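Pseudoazurin from Methylobacterium extorquens is a blue copper protein that binds one copper ion and probably carries electrons in the periplasm. Local coordinates of one contact, PDB 1PMY (chain A, 1.50 Å), residues Lys38-Glu43 and Phe76-His81, beside the matching contact of the related blue copper protein from Hyphomicrobium denitrificans, PDB 3EF4 (chain B, 1.18 Å), residues Lys39-Glu44 and Leu77-His82. Both blocks share one frame: the second was fitted to the first on N, CA, C and O of the twelve residues, RMSD 0.38 Å. Numbering follows each deposited sequence.

Structure 1 (1PMY); sequences KGHNVE and FKCAPH. With CU (copper (II) ion), chain C.
The cupredoxin type 1 copper site joins the loop after strand 30-34 to the end of strand 72-77: His40 ND1, Cys78 SG and His81 ND1 bind the copper ion, and Met86 completes the site. The His40 and His81 rings meet rim to rim, planes at 62°; His40 NE2 bonds weakly to Asn9 OD1, and Gly39 O lies 3.3 Å from His81 CE1. Asn41 ties the segments together, N donating to Cys78 SG (3.6 Å), OD1 accepting from Ala79 N (2.8 Å) and ND2 donating to Thr58 O. Glu43 and Lys77 form an antiparallel hydrogen-bonded pair. Val42 CG1, anti to N (chi1 -173°), meets Phe76 CD1 at 3.8 Å. Glu43 CD lies 4.0 Å from Lys77 CE, OE1 3.4 Å from Ala79 CB, and OE2 hydrogen-bonds Tyr55 OH; a water accepts from Lys77 NZ (2.7 Å).

Structure 2 (3EF4); sequences KSHNAE and LKCAPH. With CU (copper (II) ion), chain D; PO4 (phosphate ion), chain E.
At this type 1 copper site His41 ND1, Cys79 SG and His82 ND1 bind the copper ion, and Met87 completes the site. The His41 and His82 rings meet rim to rim, planes at 57°; His41 NE2 bonds to Asn9 OD1, and Ser40 O lies 3.5 Å from His82 CE1. Asn42 ties the segments together, N donating to Cys79 SG (3.5 Å), OD1 accepting from Ala80 N (2.7 Å) and ND2 donating to Gly59 O. Glu44 and Lys78 form an antiparallel hydrogen-bonded pair. Ala43 CB meets Leu77 CD2 at 4.4 Å. Glu44 CD lies 4.1 Å from Lys78 CE and OE1 3.7 Å from Ala80 CB; with CG between N and the carbonyl carbon (chi1 66°), OE1 also accepts from Asn42 ND2 (2.9 Å), nearly straight. Lys78 NZ donates to phosphate O2 (2.7 Å).

Comparison
Gly39(A) is exchanged for Ser40(B), whose CB and OG have no counterpart and do not reach the other segment; phi is positive in both.

Val42(A) is exchanged for Ala43(B), with CB atoms 0.9 Å apart after superposition. CG1 and CG2 of Val42(A) have no counterpart in Ala43(B), so this buried side chain has fewer carbons, while the touch with Phe76(A) or Leu77(B) is kept.

That partner differs too. CG of Phe76(A) and CG of Leu77(B) lie 0.4 Å apart, and CD2 of Phe76(A) and CD1 of Leu77(B) 0.3 Å apart. The other delta branch matches less closely, CD1 of Phe76(A) and CD2 of Leu77(B) standing 1.2 Å apart, while CE1, CE2 and CZ of Phe76(A) have no counterpart. With both exchanges together, the apolar pair has fewer carbons in B.

Glu43(A) and Glu44(B) are the same residue turned differently, chi1 178° against 66°. Their CA atoms stand 0.8 Å apart and their CD atoms 1.5 Å apart after superposition, with CG of Glu44(B) near the place of CB of Glu43(A). The touches on Lys77(A) or Lys78(B) and on Ala79(A) or Ala80(B) persist, and a phosphate modelled in B alone has its O2 where water 1 stands in A.

The copper ion and the side chains of His40(A), Asn41(A), Lys77(A), Cys78(A), His81(A) and their counterparts in B keep their places. Kept as well are the bonds Asn41(A) N to Cys78(A) SG and Ala79(A) N to Asn41(A) OD1, as Asn42(B) N to Cys79(B) SG and Ala80(B) N to Asn42(B) OD1. To these the turned Glu44(B) OE1 adds a hydrogen bond with Asn42(B) ND2 (2.9 Å), which may further fix the amide; Asn41(A) ND2 and Glu43(A) OE1 are 4.7 Å apart, too far to bond.

Structure 1 (1PMY)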
loop_
_atom_site.group_PDB
_atom_site.type_symbol
_atom_site.label_atom_id
_atom_site.label_comp_id
_atom_site.label_asym_id
_atom_site.label_seq_id
_atom_site.Cartn_x
_atom_site.Cartn_y
_atom_site.Cartn_z
ATOM N N LYS A 38 -14.098 -9.299 -4.604
ATOM C CA LYS A 38 -13.392 -10.489 -4.135
ATOM C C LYS A 38 -12.082 -10.648 -4.948
ATOM O O LYS A 38 -11.940 -10.113 -6.049
ATOM C CB LYS A 38 -14.354 -11.663 -4.519
ATOM C CG LYS A 38 -13.818 -12.872 -5.133
ATOM C CD LYS A 38 -14.579 -13.695 -6.111
ATOM C CE LYS A 38 -15.130 -12.875 -7.301
ATOM N NZ LYS A 38 -14.189 -12.973 -8.474
ATOM N N GLY A 39 -11.254 -11.548 -4.391
ATOM C CA GLY A 39 -10.028 -11.936 -5.123
ATOM C C GLY A 39 -8.841 -10.974 -4.905
ATOM O O GLY A 39 -7.931 -11.073 -5.730
ATOM N N HIS A 40 -8.894 -10.132 -3.941
ATOM C CA HIS A 40 -7.768 -9.207 -3.642
ATOM C C HIS A 40 -7.168 -9.506 -2.288
ATOM O O HIS A 40 -7.886 -10.039 -1.420
ATOM C CB HIS A 40 -8.186 -7.765 -3.834
ATOM C CG HIS A 40 -8.741 -7.413 -5.154
ATOM N ND1 HIS A 40 -8.147 -7.284 -6.382
ATOM C CD2 HIS A 40 -10.087 -7.150 -5.408
ATOM C CE1 HIS A 40 -9.000 -6.953 -7.302
ATOM N NE2 HIS A 40 -10.170 -6.840 -6.729
ATOM N N ASN A 41 -5.885 -9.148 -2.123
ATOM C CA ASN A 41 -5.269 -9.237 -0.759
ATOM C C ASN A 41 -4.354 -7.991 -0.642
ATOM O O ASN A 41 -4.230 -7.198 -1.580
ATOM C CB ASN A 41 -4.632 -10.505 -0.347
ATOM C CG ASN A 41 -3.247 -10.754 -0.975
ATOM O OD1 ASN A 41 -2.976 -10.031 -1.972
ATOM N ND2 ASN A 41 -2.492 -11.514 -0.202
ATOM N N VAL A 42 -3.602 -8.037 0.448
ATOM C CA VAL A 42 -2.593 -7.020 0.751
ATOM C C VAL A 42 -1.317 -7.758 1.253
ATOM O O VAL A 42 -1.353 -8.692 2.097
ATOM C CB VAL A 42 -3.138 -6.092 1.909
ATOM C CG1 VAL A 42 -2.109 -4.934 2.039
ATOM C CG2 VAL A 42 -4.448 -5.399 1.425
ATOM N N GLU A 43 -0.222 -7.327 0.658
ATOM C CA GLU A 43 1.074 -7.965 1.070
ATOM C C GLU A 43 2.150 -6.926 0.974
ATOM O O GLU A 43 2.193 -6.072 0.027
ATOM C CB GLU A 43 1.424 -9.199 0.229
ATOM C CG GLU A 43 2.752 -9.874 0.564
ATOM C CD GLU A 43 3.050 -11.181 -0.112
ATOM O OE1 GLU A 43 2.161 -11.620 -0.828
ATOM O OE2 GLU A 43 4.101 -11.791 0.103
ATOM N N PHE A 76 2.575 -1.522 -0.515
ATOM C CA PHE A 76 1.837 -2.805 -0.415
ATOM C C PHE A 76 1.360 -3.140 -1.841
ATOM O O PHE A 76 1.047 -2.228 -2.576
ATOM C CB PHE A 76 0.585 -2.651 0.476
ATOM C CG PHE A 76 0.871 -2.428 1.940
ATOM C CD1 PHE A 76 1.351 -3.509 2.650
ATOM C CD2 PHE A 76 0.806 -1.142 2.507
ATOM C CE1 PHE A 76 1.691 -3.338 4.002
ATOM C CE2 PHE A 76 1.074 -0.971 3.874
ATOM C CZ PHE A 76 1.528 -2.079 4.565
ATOM N N LYS A 77 1.285 -4.420 -2.067
ATOM C CA LYS A 77 0.752 -4.952 -3.334
ATOM C C LYS A 77 -0.453 -5.848 -2.951
ATOM O O LYS A 77 -0.677 -6.306 -1.849
ATOM C CB LYS A 77 1.856 -5.865 -3.984
ATOM C CG LYS A 77 2.266 -7.139 -3.297
ATOM C CD LYS A 77 3.268 -7.917 -4.211
ATOM C CE LYS A 77 3.785 -9.103 -3.418
ATOM N NZ LYS A 77 4.696 -9.852 -4.395
ATOM N N CYS A 78 -1.211 -6.090 -4.036
ATOM C CA CYS A 78 -2.227 -7.139 -4.066
ATOM C C CYS A 78 -1.452 -8.307 -4.724
ATOM O O CYS A 78 -0.992 -8.092 -5.882
ATOM C CB CYS A 78 -3.483 -6.715 -4.829
ATOM S SG CYS A 78 -4.414 -8.190 -5.247
ATOM N N ALA A 79 -1.158 -9.383 -4.007
ATOM C CA ALA A 79 -0.371 -10.468 -4.629
ATOM C C ALA A 79 -0.766 -10.950 -5.950
ATOM O O ALA A 79 0.067 -10.842 -6.919
ATOM C CB ALA A 79 0.229 -11.441 -3.670
ATOM N N PRO A 80 -2.002 -11.416 -6.166
ATOM C CA PRO A 80 -2.447 -11.922 -7.462
ATOM C C PRO A 80 -2.464 -10.802 -8.531
ATOM O O PRO A 80 -2.243 -11.221 -9.705
ATOM C CB PRO A 80 -3.893 -12.347 -7.226
ATOM C CG PRO A 80 -4.279 -11.855 -5.892
ATOM C CD PRO A 80 -3.004 -11.599 -5.040
ATOM N N HIS A 81 -2.600 -9.505 -8.160
ATOM C CA HIS A 81 -2.618 -8.473 -9.211
ATOM C C HIS A 81 -1.445 -7.522 -9.218
ATOM O O HIS A 81 -1.574 -6.351 -9.648
ATOM C CB HIS A 81 -3.965 -7.609 -9.179
ATOM C CG HIS A 81 -5.136 -8.517 -9.147
ATOM N ND1 HIS A 81 -6.110 -8.475 -8.148
ATOM C CD2 HIS A 81 -5.492 -9.486 -10.036
ATOM C CE1 HIS A 81 -7.028 -9.428 -8.467
ATOM N NE2 HIS A 81 -6.709 -10.001 -9.572
HETATM CU CU CU C . -6.095 -7.545 -6.413
HETATM O O HOH W 1 4.317 -12.258 -3.251
#

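Structure 2 (3EF4)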
loop_
_atom_site.group_PDB
_atom_site.type_symbol
_atom_site.label_atom_id
_atom_site.label_comp_id
_atom_site.label_asym_id
_atom_site.label_seq_id
_atom_site.Cartn_x
_atom_site.Cartn_y
_atom_site.Cartn_z
ATOM N N LYS B 39 -14.048 -9.152 -4.015
ATOM C CA LYS B 39 -13.313 -10.348 -3.657
ATOM C C LYS B 39 -12.151 -10.597 -4.619
ATOM O O LYS B 39 -11.995 -10.037 -5.702
ATOM C CB LYS B 39 -14.224 -11.593 -3.631
ATOM C CG LYS B 39 -15.351 -11.436 -2.621
ATOM C CD LYS B 39 -16.266 -12.638 -2.661
ATOM N N SER B 40 -11.294 -11.468 -4.190
ATOM C CA SER B 40 -10.168 -12.038 -4.945
ATOM C C SER B 40 -8.968 -11.118 -4.982
ATOM O O SER B 40 -8.211 -11.190 -5.963
ATOM C CB SER B 40 -10.582 -12.468 -6.344
ATOM O OG SER B 40 -11.679 -13.390 -6.241
ATOM N N HIS B 41 -8.774 -10.332 -3.938
ATOM C CA HIS B 41 -7.608 -9.498 -3.741
ATOM C C HIS B 41 -6.981 -9.756 -2.397
ATOM O O HIS B 41 -7.589 -10.360 -1.532
ATOM C CB HIS B 41 -7.990 -8.035 -3.808
ATOM C CG HIS B 41 -8.669 -7.611 -5.068
ATOM N ND1 HIS B 41 -7.963 -7.400 -6.240
ATOM C CD2 HIS B 41 -9.988 -7.397 -5.325
ATOM C CE1 HIS B 41 -8.827 -7.055 -7.161
ATOM N NE2 HIS B 41 -10.078 -7.040 -6.654
ATOM N N ASN B 42 -5.773 -9.294 -2.182
ATOM C CA ASN B 42 -5.214 -9.185 -0.860
ATOM C C ASN B 42 -4.365 -7.922 -0.769
ATOM O O ASN B 42 -4.180 -7.187 -1.721
ATOM C CB ASN B 42 -4.430 -10.403 -0.410
ATOM C CG ASN B 42 -2.988 -10.474 -0.876
ATOM O OD1 ASN B 42 -2.662 -10.057 -1.975
ATOM N ND2 ASN B 42 -2.157 -11.000 0.009
ATOM N N ALA B 43 -3.808 -7.732 0.425
ATOM C CA ALA B 43 -2.815 -6.667 0.625
ATOM C C ALA B 43 -1.689 -7.254 1.444
ATOM O O ALA B 43 -1.898 -7.880 2.478
ATOM C CB ALA B 43 -3.397 -5.465 1.320
ATOM N N GLU B 44 -0.472 -7.084 0.969
ATOM C CA GLU B 44 0.729 -7.570 1.662
ATOM C C GLU B 44 1.901 -6.667 1.359
ATOM O O GLU B 44 2.011 -6.058 0.279
ATOM C CB GLU B 44 1.019 -9.018 1.286
ATOM C CG GLU B 44 1.408 -9.238 -0.169
ATOM C CD GLU B 44 1.651 -10.694 -0.409
ATOM O OE1 GLU B 44 0.715 -11.484 -0.376
ATOM O OE2 GLU B 44 2.797 -11.128 -0.580
ATOM N N LEU B 77 2.629 -1.665 -0.361
ATOM C CA LEU B 77 1.928 -2.941 -0.334
ATOM C C LEU B 77 1.463 -3.275 -1.738
ATOM O O LEU B 77 1.232 -2.411 -2.562
ATOM C CB LEU B 77 0.780 -2.968 0.659
ATOM C CG LEU B 77 1.127 -2.722 2.116
ATOM C CD1 LEU B 77 1.103 -1.256 2.471
ATOM C CD2 LEU B 77 0.187 -3.499 3.040
ATOM N N LYS B 78 1.307 -4.583 -1.974
ATOM C CA LYS B 78 0.785 -5.091 -3.195
ATOM C C LYS B 78 -0.381 -6.036 -2.932
ATOM O O LYS B 78 -0.541 -6.553 -1.854
ATOM C CB LYS B 78 1.877 -5.869 -3.990
ATOM C CG LYS B 78 2.410 -7.078 -3.237
ATOM C CD LYS B 78 3.445 -7.843 -4.069
ATOM C CE LYS B 78 4.078 -8.944 -3.215
ATOM N NZ LYS B 78 5.096 -9.709 -3.961
ATOM N N CYS B 79 -1.125 -6.276 -4.008
ATOM C CA CYS B 79 -2.048 -7.395 -4.112
ATOM C C CYS B 79 -1.310 -8.490 -4.867
ATOM O O CYS B 79 -0.832 -8.248 -5.978
ATOM C CB CYS B 79 -3.313 -6.998 -4.826
ATOM S SG CYS B 79 -4.333 -8.402 -5.287
ATOM N N ALA B 80 -1.155 -9.664 -4.240
ATOM C CA ALA B 80 -0.311 -10.684 -4.837
ATOM C C ALA B 80 -0.746 -11.072 -6.250
ATOM O O ALA B 80 0.107 -11.042 -7.150
ATOM C CB ALA B 80 -0.268 -11.929 -3.963
ATOM N N PRO B 81 -1.965 -11.447 -6.537
ATOM C CA PRO B 81 -2.279 -11.812 -7.904
ATOM C C PRO B 81 -2.299 -10.667 -8.892
ATOM O O PRO B 81 -2.221 -10.929 -10.095
ATOM C CB PRO B 81 -3.689 -12.414 -7.756
ATOM C CG PRO B 81 -4.262 -11.750 -6.576
ATOM C CD PRO B 81 -3.109 -11.632 -5.588
ATOM N N HIS B 82 -2.444 -9.433 -8.402
ATOM C CA HIS B 82 -2.582 -8.322 -9.329
ATOM C C HIS B 82 -1.453 -7.316 -9.346
ATOM O O HIS B 82 -1.556 -6.291 -9.998
ATOM C CB HIS B 82 -3.911 -7.592 -9.127
ATOM C CG HIS B 82 -5.091 -8.496 -9.294
ATOM N ND1 HIS B 82 -6.042 -8.513 -8.298
ATOM C CD2 HIS B 82 -5.486 -9.316 -10.270
ATOM C CE1 HIS B 82 -6.983 -9.379 -8.688
ATOM N NE2 HIS B 82 -6.637 -9.891 -9.869
HETATM CU CU CU D . -5.978 -7.569 -6.499
HETATM P P PO4 E . 4.236 -13.424 -2.484
HETATM O O1 PO4 E . 3.239 -13.559 -3.689
HETATM O O2 PO4 E . 5.084 -12.087 -2.640
HETATM O O3 PO4 E . 3.422 -13.343 -1.123
HETATM O O4 PO4 E . 5.224 -14.642 -2.450
#